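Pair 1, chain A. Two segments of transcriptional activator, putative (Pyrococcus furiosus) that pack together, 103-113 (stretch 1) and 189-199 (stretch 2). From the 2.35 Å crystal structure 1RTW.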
# COMPACT_ATOMS: atom_id res chain seq x y z
N LYS A 103 2.04 18.48 -8.15
CA LYS A 103 1.19 17.32 -7.84
C LYS A 103 1.67 16.09 -8.60
O LYS A 103 1.67 14.99 -8.06
CB LYS A 103 -0.27 17.60 -8.21
CG LYS A 103 -0.88 18.78 -7.48
CD LYS A 103 -2.36 18.92 -7.80
CE LYS A 103 -2.60 19.19 -9.28
NZ LYS A 103 -4.05 19.42 -9.57
N SER A 104 2.08 16.30 -9.84
CA SER A 104 2.58 15.24 -10.70
C SER A 104 3.86 14.61 -10.15
O SER A 104 4.09 13.41 -10.25
CB SER A 104 2.82 15.84 -12.09
OG SER A 104 3.20 14.84 -13.00
N TYR A 105 4.71 15.44 -9.57
CA TYR A 105 5.97 14.96 -9.00
C TYR A 105 5.64 14.16 -7.74
O TYR A 105 6.14 13.03 -7.55
CB TYR A 105 6.85 16.17 -8.70
CG TYR A 105 8.26 15.85 -8.26
CD1 TYR A 105 8.68 14.53 -8.08
CD2 TYR A 105 9.18 16.88 -8.00
CE1 TYR A 105 9.97 14.25 -7.65
CE2 TYR A 105 10.47 16.61 -7.57
CZ TYR A 105 10.85 15.29 -7.39
OH TYR A 105 12.09 14.98 -6.93
N VAL A 106 4.77 14.73 -6.91
CA VAL A 106 4.35 14.08 -5.67
C VAL A 106 3.72 12.72 -5.93
O VAL A 106 4.12 11.72 -5.33
CB VAL A 106 3.35 14.98 -4.89
CG1 VAL A 106 2.57 14.16 -3.84
CG2 VAL A 106 4.10 16.12 -4.24
N ASN A 107 2.76 12.68 -6.84
CA ASN A 107 2.05 11.44 -7.15
C ASN A 107 2.95 10.35 -7.72
O ASN A 107 2.73 9.17 -7.47
CB ASN A 107 0.85 11.72 -8.05
CG ASN A 107 -0.21 12.55 -7.33
OD1 ASN A 107 -0.26 12.57 -6.10
ND2 ASN A 107 -1.06 13.21 -8.10
N TYR A 108 3.98 10.76 -8.46
CA TYR A 108 4.92 9.79 -8.99
C TYR A 108 5.72 9.17 -7.84
O TYR A 108 5.89 7.94 -7.77
CB TYR A 108 5.87 10.44 -10.00
CG TYR A 108 6.99 9.52 -10.44
CD1 TYR A 108 6.73 8.42 -11.28
CD2 TYR A 108 8.28 9.72 -9.99
CE1 TYR A 108 7.75 7.55 -11.65
CE2 TYR A 108 9.31 8.85 -10.35
CZ TYR A 108 9.03 7.76 -11.17
OH TYR A 108 10.04 6.88 -11.49
N LEU A 109 6.17 10.00 -6.90
CA LEU A 109 6.95 9.51 -5.76
C LEU A 109 6.14 8.56 -4.91
O LEU A 109 6.65 7.51 -4.50
CB LEU A 109 7.51 10.64 -4.91
CG LEU A 109 8.71 11.42 -5.47
CD1 LEU A 109 9.19 12.43 -4.41
CD2 LEU A 109 9.85 10.43 -5.82
N LEU A 110 4.89 8.90 -4.64
CA LEU A 110 4.04 8.03 -3.85
C LEU A 110 3.77 6.69 -4.59
O LEU A 110 3.66 5.64 -3.96
CB LEU A 110 2.73 8.74 -3.50
CG LEU A 110 2.91 9.98 -2.62
CD1 LEU A 110 1.54 10.60 -2.35
CD2 LEU A 110 3.61 9.60 -1.33
N SER A 111 3.71 6.73 -5.93
CA SER A 111 3.49 5.50 -6.69
C SER A 111 4.73 4.62 -6.63
O SER A 111 4.62 3.41 -6.50
CB SER A 111 3.13 5.79 -8.15
OG SER A 111 1.83 6.33 -8.22
N VAL A 112 5.90 5.24 -6.73
CA VAL A 112 7.14 4.47 -6.64
C VAL A 112 7.31 3.86 -5.25
O VAL A 112 7.73 2.71 -5.11
CB VAL A 112 8.36 5.34 -6.96
CG1 VAL A 112 9.64 4.59 -6.65
CG2 VAL A 112 8.33 5.74 -8.42
N ALA A 113 6.95 4.61 -4.22
CA ALA A 113 7.09 4.12 -2.86
C ALA A 113 6.08 3.02 -2.54
O ALA A 113 6.38 2.09 -1.81
CB ALA A 113 6.95 5.27 -1.87
N GLU A 189 16.03 4.04 -14.12
CA GLU A 189 14.91 4.71 -14.76
C GLU A 189 14.22 5.68 -13.80
O GLU A 189 13.86 6.79 -14.19
CB GLU A 189 13.89 3.71 -15.30
CG GLU A 189 14.25 3.10 -16.66
CD GLU A 189 14.43 4.16 -17.75
OE1 GLU A 189 13.69 5.17 -17.76
OE2 GLU A 189 15.33 3.99 -18.60
N VAL A 190 14.01 5.25 -12.56
CA VAL A 190 13.37 6.10 -11.58
C VAL A 190 14.23 7.33 -11.31
O VAL A 190 13.71 8.45 -11.24
CB VAL A 190 13.03 5.33 -10.28
CG1 VAL A 190 12.60 6.28 -9.19
CG2 VAL A 190 11.90 4.35 -10.55
N PHE A 191 15.55 7.14 -11.21
CA PHE A 191 16.47 8.25 -10.97
C PHE A 191 16.37 9.28 -12.09
O PHE A 191 16.36 10.50 -11.84
CB PHE A 191 17.92 7.74 -10.84
CG PHE A 191 18.91 8.81 -10.40
CD1 PHE A 191 19.47 9.69 -11.33
CD2 PHE A 191 19.24 8.96 -9.06
CE1 PHE A 191 20.34 10.71 -10.92
CE2 PHE A 191 20.11 9.96 -8.64
CZ PHE A 191 20.66 10.84 -9.57
N LYS A 192 16.28 8.79 -13.33
CA LYS A 192 16.15 9.64 -14.50
C LYS A 192 14.86 10.45 -14.43
O LYS A 192 14.86 11.66 -14.63
CB LYS A 192 16.15 8.79 -15.77
CG LYS A 192 15.84 9.56 -17.05
CD LYS A 192 15.95 8.66 -18.28
CE LYS A 192 17.37 8.14 -18.45
NZ LYS A 192 17.48 7.14 -19.54
N GLU A 193 13.76 9.76 -14.12
CA GLU A 193 12.46 10.40 -14.04
C GLU A 193 12.41 11.42 -12.91
O GLU A 193 11.89 12.52 -13.10
CB GLU A 193 11.37 9.32 -13.90
CG GLU A 193 9.94 9.80 -14.17
CD GLU A 193 9.68 10.21 -15.62
OE1 GLU A 193 8.59 10.78 -15.88
OE2 GLU A 193 10.53 9.97 -16.51
N VAL A 194 12.99 11.08 -11.75
CA VAL A 194 12.98 12.03 -10.63
C VAL A 194 13.82 13.25 -11.00
O VAL A 194 13.49 14.38 -10.62
CB VAL A 194 13.47 11.38 -9.29
CG1 VAL A 194 13.57 12.44 -8.18
CG2 VAL A 194 12.51 10.30 -8.86
N SER A 195 14.87 13.03 -11.79
CA SER A 195 15.76 14.10 -12.25
C SER A 195 14.99 15.12 -13.08
O SER A 195 15.16 16.33 -12.90
CB SER A 195 16.92 13.53 -13.07
OG SER A 195 17.83 12.83 -12.25
N LYS A 196 14.16 14.63 -13.99
CA LYS A 196 13.34 15.48 -14.86
C LYS A 196 12.35 16.30 -14.02
O LYS A 196 12.10 17.47 -14.31
CB LYS A 196 12.57 14.62 -15.87
CG LYS A 196 13.45 13.98 -16.93
CD LYS A 196 12.64 13.13 -17.90
CE LYS A 196 13.56 12.39 -18.88
NZ LYS A 196 12.83 11.52 -19.87
N PHE A 197 11.79 15.67 -13.00
CA PHE A 197 10.85 16.32 -12.10
C PHE A 197 11.53 17.44 -11.33
O PHE A 197 10.95 18.51 -11.16
CB PHE A 197 10.22 15.31 -11.15
CG PHE A 197 8.99 14.64 -11.69
CD1 PHE A 197 7.92 15.41 -12.14
CD2 PHE A 197 8.89 13.26 -11.73
CE1 PHE A 197 6.75 14.80 -12.61
CE2 PHE A 197 7.73 12.65 -12.20
CZ PHE A 197 6.66 13.42 -12.64
N GLU A 198 12.76 17.20 -10.90
CA GLU A 198 13.55 18.20 -10.17
C GLU A 198 13.80 19.41 -11.05
O GLU A 198 13.66 20.56 -10.63
CB GLU A 198 14.90 17.61 -9.74
CG GLU A 198 14.85 16.76 -8.47
CD GLU A 198 14.49 17.57 -7.24
OE1 GLU A 198 15.06 18.66 -7.06
OE2 GLU A 198 13.62 17.14 -6.45
N LEU A 199 14.19 19.14 -12.29
CA LEU A 199 14.47 20.20 -13.26
C LEU A 199 13.23 21.04 -13.55
O LEU A 199 13.30 22.25 -13.64
CB LEU A 199 14.98 19.59 -14.56
CG LEU A 199 15.08 20.60 -15.71
CD1 LEU A 199 16.11 21.68 -15.40
CD2 LEU A 199 15.42 19.88 -17.01

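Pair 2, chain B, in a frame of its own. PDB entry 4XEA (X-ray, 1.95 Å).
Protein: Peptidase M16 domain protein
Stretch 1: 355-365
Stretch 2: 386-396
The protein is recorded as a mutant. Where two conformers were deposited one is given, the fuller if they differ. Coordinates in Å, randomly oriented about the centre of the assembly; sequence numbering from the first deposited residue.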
# COMPACT_ATOMS: atom_id res chain seq x y z
N LYS B 355 -13.34 -2.39 15.96
CA LYS B 355 -12.24 -2.09 15.03
C LYS B 355 -12.60 -2.51 13.62
O LYS B 355 -12.41 -1.75 12.68
CB LYS B 355 -10.93 -2.78 15.46
CG LYS B 355 -9.69 -2.44 14.58
CD LYS B 355 -8.49 -3.39 14.79
CE LYS B 355 -7.78 -3.20 16.11
NZ LYS B 355 -6.65 -4.22 16.27
N ILE B 356 -13.12 -3.72 13.45
CA ILE B 356 -13.40 -4.24 12.11
C ILE B 356 -14.63 -3.54 11.47
O ILE B 356 -14.66 -3.33 10.27
CB ILE B 356 -13.56 -5.78 12.12
CG1 ILE B 356 -12.29 -6.50 12.63
CG2 ILE B 356 -13.98 -6.28 10.74
CD1 ILE B 356 -10.96 -6.15 11.92
N MSE B 357 -15.63 -3.17 12.26
CA MSE B 357 -16.74 -2.35 11.75
C MSE B 357 -16.21 -1.03 11.19
O MSE B 357 -16.58 -0.64 10.11
CB MSE B 357 -17.77 -2.12 12.85
CG MSE B 357 -18.88 -1.14 12.50
SE MSE B 357 -20.03 -1.85 11.10
CE MSE B 357 -21.25 -2.78 12.34
N GLY B 358 -15.33 -0.38 11.94
CA GLY B 358 -14.69 0.87 11.50
C GLY B 358 -13.86 0.69 10.24
O GLY B 358 -13.97 1.49 9.29
N ARG B 359 -13.05 -0.36 10.22
CA ARG B 359 -12.18 -0.65 9.09
C ARG B 359 -13.02 -0.86 7.81
O ARG B 359 -12.69 -0.32 6.75
CB ARG B 359 -11.33 -1.88 9.43
CG ARG B 359 -10.24 -2.26 8.41
CD ARG B 359 -9.56 -3.61 8.76
NE ARG B 359 -8.59 -3.60 9.88
CZ ARG B 359 -7.77 -2.60 10.20
NH1 ARG B 359 -6.95 -2.71 11.24
NH2 ARG B 359 -7.76 -1.47 9.50
N VAL B 360 -14.11 -1.60 7.93
CA VAL B 360 -15.04 -1.82 6.82
C VAL B 360 -15.75 -0.53 6.39
O VAL B 360 -15.75 -0.21 5.22
CB VAL B 360 -16.07 -2.93 7.14
CG1 VAL B 360 -17.07 -3.09 6.02
CG2 VAL B 360 -15.31 -4.28 7.37
N LEU B 361 -16.34 0.20 7.33
CA LEU B 361 -16.94 1.51 7.02
C LEU B 361 -15.96 2.45 6.25
O LEU B 361 -16.33 3.01 5.21
CB LEU B 361 -17.44 2.18 8.29
CG LEU B 361 -18.70 1.60 8.96
CD1 LEU B 361 -19.18 2.55 10.04
CD2 LEU B 361 -19.84 1.32 7.95
N MSE B 362 -14.72 2.56 6.72
CA MSE B 362 -13.71 3.39 6.05
C MSE B 362 -13.33 2.85 4.67
O MSE B 362 -13.13 3.62 3.74
CB MSE B 362 -12.46 3.56 6.91
CG MSE B 362 -12.74 4.22 8.23
SE MSE B 362 -11.19 4.76 9.28
CE MSE B 362 -10.68 3.12 10.20
N SER B 363 -13.29 1.53 4.54
CA SER B 363 -12.97 0.86 3.28
C SER B 363 -14.05 1.05 2.21
O SER B 363 -13.74 1.02 1.04
CB SER B 363 -12.70 -0.63 3.50
OG SER B 363 -11.44 -0.80 4.11
N LEU B 364 -15.31 1.23 2.62
CA LEU B 364 -16.41 1.51 1.70
C LEU B 364 -16.31 2.91 1.08
O LEU B 364 -16.99 3.19 0.11
CB LEU B 364 -17.76 1.40 2.41
CG LEU B 364 -18.16 0.05 3.00
CD1 LEU B 364 -19.44 0.22 3.81
CD2 LEU B 364 -18.33 -0.95 1.89
N ASP B 365 -15.47 3.78 1.63
CA ASP B 365 -15.05 5.02 0.94
C ASP B 365 -14.23 4.81 -0.34
O ASP B 365 -14.07 5.76 -1.11
CB ASP B 365 -14.18 5.88 1.86
CG ASP B 365 -14.95 6.55 2.96
OD1 ASP B 365 -16.20 6.48 2.96
OD2 ASP B 365 -14.30 7.19 3.82
N ALA B 386 -24.90 -7.64 -1.26
CA ALA B 386 -25.03 -6.24 -0.88
C ALA B 386 -24.07 -6.04 0.29
O ALA B 386 -23.96 -6.90 1.15
CB ALA B 386 -26.47 -5.92 -0.46
N PHE B 387 -23.37 -4.91 0.32
CA PHE B 387 -22.51 -4.60 1.47
C PHE B 387 -23.26 -4.54 2.81
O PHE B 387 -22.69 -4.84 3.87
CB PHE B 387 -21.73 -3.29 1.22
CG PHE B 387 -20.58 -3.47 0.27
CD1 PHE B 387 -19.49 -4.23 0.66
CD2 PHE B 387 -20.62 -2.94 -1.00
CE1 PHE B 387 -18.45 -4.45 -0.21
CE2 PHE B 387 -19.56 -3.17 -1.87
CZ PHE B 387 -18.49 -3.94 -1.46
N ALA B 388 -24.54 -4.19 2.77
CA ALA B 388 -25.37 -4.23 3.96
C ALA B 388 -25.35 -5.61 4.58
O ALA B 388 -25.59 -5.75 5.78
CB ALA B 388 -26.84 -3.80 3.65
N ASP B 389 -25.09 -6.62 3.75
CA ASP B 389 -25.04 -8.00 4.22
C ASP B 389 -23.83 -8.18 5.17
O ASP B 389 -23.94 -8.89 6.17
CB ASP B 389 -24.89 -9.02 3.06
CG ASP B 389 -26.09 -9.07 2.08
OD1 ASP B 389 -27.20 -8.60 2.41
OD2 ASP B 389 -25.88 -9.66 0.98
N VAL B 390 -22.70 -7.57 4.81
CA VAL B 390 -21.48 -7.64 5.62
C VAL B 390 -21.69 -6.85 6.90
O VAL B 390 -21.52 -7.36 8.00
CB VAL B 390 -20.24 -7.13 4.83
CG1 VAL B 390 -18.95 -7.11 5.70
CG2 VAL B 390 -20.04 -7.98 3.60
N ILE B 391 -22.14 -5.61 6.76
CA ILE B 391 -22.39 -4.79 7.93
C ILE B 391 -23.33 -5.51 8.90
O ILE B 391 -23.07 -5.53 10.10
CB ILE B 391 -22.99 -3.42 7.54
CG1 ILE B 391 -21.95 -2.61 6.77
CG2 ILE B 391 -23.49 -2.68 8.79
CD1 ILE B 391 -20.67 -2.22 7.58
N ALA B 392 -24.40 -6.10 8.38
CA ALA B 392 -25.37 -6.77 9.24
C ALA B 392 -24.75 -7.95 10.02
O ALA B 392 -25.11 -8.16 11.18
CB ALA B 392 -26.65 -7.20 8.46
N VAL B 393 -23.83 -8.70 9.41
CA VAL B 393 -23.12 -9.77 10.14
C VAL B 393 -22.24 -9.16 11.25
O VAL B 393 -22.18 -9.69 12.35
CB VAL B 393 -22.31 -10.70 9.19
CG1 VAL B 393 -21.46 -11.69 10.00
CG2 VAL B 393 -23.26 -11.46 8.27
N LEU B 394 -21.60 -8.03 10.98
CA LEU B 394 -20.78 -7.34 11.96
C LEU B 394 -21.58 -6.85 13.16
O LEU B 394 -21.05 -6.84 14.27
CB LEU B 394 -20.03 -6.16 11.34
CG LEU B 394 -18.83 -6.53 10.46
CD1 LEU B 394 -18.57 -5.46 9.41
CD2 LEU B 394 -17.60 -6.75 11.31
N GLN B 395 -22.84 -6.44 12.94
CA GLN B 395 -23.75 -5.97 13.99
C GLN B 395 -24.32 -7.08 14.84
O GLN B 395 -24.50 -6.90 16.04
CB GLN B 395 -24.95 -5.24 13.38
CG GLN B 395 -24.65 -3.90 12.72
CD GLN B 395 -25.86 -3.35 11.97
OE1 GLN B 395 -26.65 -4.10 11.39
NE2 GLN B 395 -25.98 -2.03 11.96
N THR B 396 -24.61 -8.22 14.21
CA THR B 396 -25.39 -9.28 14.84
C THR B 396 -24.53 -10.44 15.35
O THR B 396 -24.98 -11.25 16.17
CB THR B 396 -26.46 -9.80 13.87
OG1 THR B 396 -25.81 -10.33 12.70
CG2 THR B 396 -27.40 -8.68 13.47

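Pair 1 fastens its two helices with aromatic rings and one hydrogen bond; pair 2 has no hydrogen bond across its contact and packs mainly aliphatic side chains and selenomethionine, with one ring, Phe B387, near one end. In pair 1, Tyr A105 OH donates to Glu A198 OE2 at 2.7 Å. At the matching positions of pair 2, Met B357 CE packs on Gln B395 CG at 3.6 Å, an apolar touch between the same two sites.

The backbones are nearly the same. Fourteen central residues superpose with an RMSD of 0.4 Å. Both pairs are antiparallel helices, with axes 10.3 Å apart at closest approach. The angles between their directions are 158° in pair 1 and 165° in pair 2. The backbones come near each other at matched sites: Tyr A105 CA lies 5.9 Å from Phe A197 CA, and Met B357 CA lies 6.4 Å from Leu B394 CA.

At this close point, pair 1 sets two rings in near-parallel planes. The planes of Tyr A105 and Phe A197 are 4° apart, but the rings are slid so that they barely overlap. Each ring instead covers carbon of the other residue. Phe A197 CB sits over the Tyr A105 ring, 3.4 Å from its centroid, and Tyr A105 CA sits over the Phe A197 ring, 3.8 Å from its centroid. Pair 2 fills the same place with a flexible chain. Met B357 CE reaches Leu B394 CB at 3.7 Å, and Met B357 SE reaches Ile B391 CD1 at 3.6 Å.

At the central position the side chains differ greatly in size. Tyr A108 is a knob among Val A190, Glu A193, Val A194 and Phe A197. Glu A193 CG lies over one face of its ring, 4.0 Å from the centroid. The counterpart of Tyr A108, Val B360, also points toward the other helix but is much shorter. It meets Ile B391 through CG1 to CD1 at 4.0 Å, and Leu B394 through CG2 to CD1 at 4.0 Å.

Farther along, pair 2 has a ring where pair 1 has none. Val A112 and Val A190 touch loosely, CG1 to CG1 at 4.3 Å. Their counterparts are Leu B364 and Phe B387. Leu B364 CD2 lies over the Phe B387 ring, 3.9 Å from its centroid.

Leucine occupies one matched position in both pairs. Leu A109 CD2 meets Val A194 CG2 at 4.0 Å, and Leu B361 CD2 meets Ile B391 CD1 at 3.7 Å. The buried surface is 502 Å² in pair 1 and 411 Å² in pair 2.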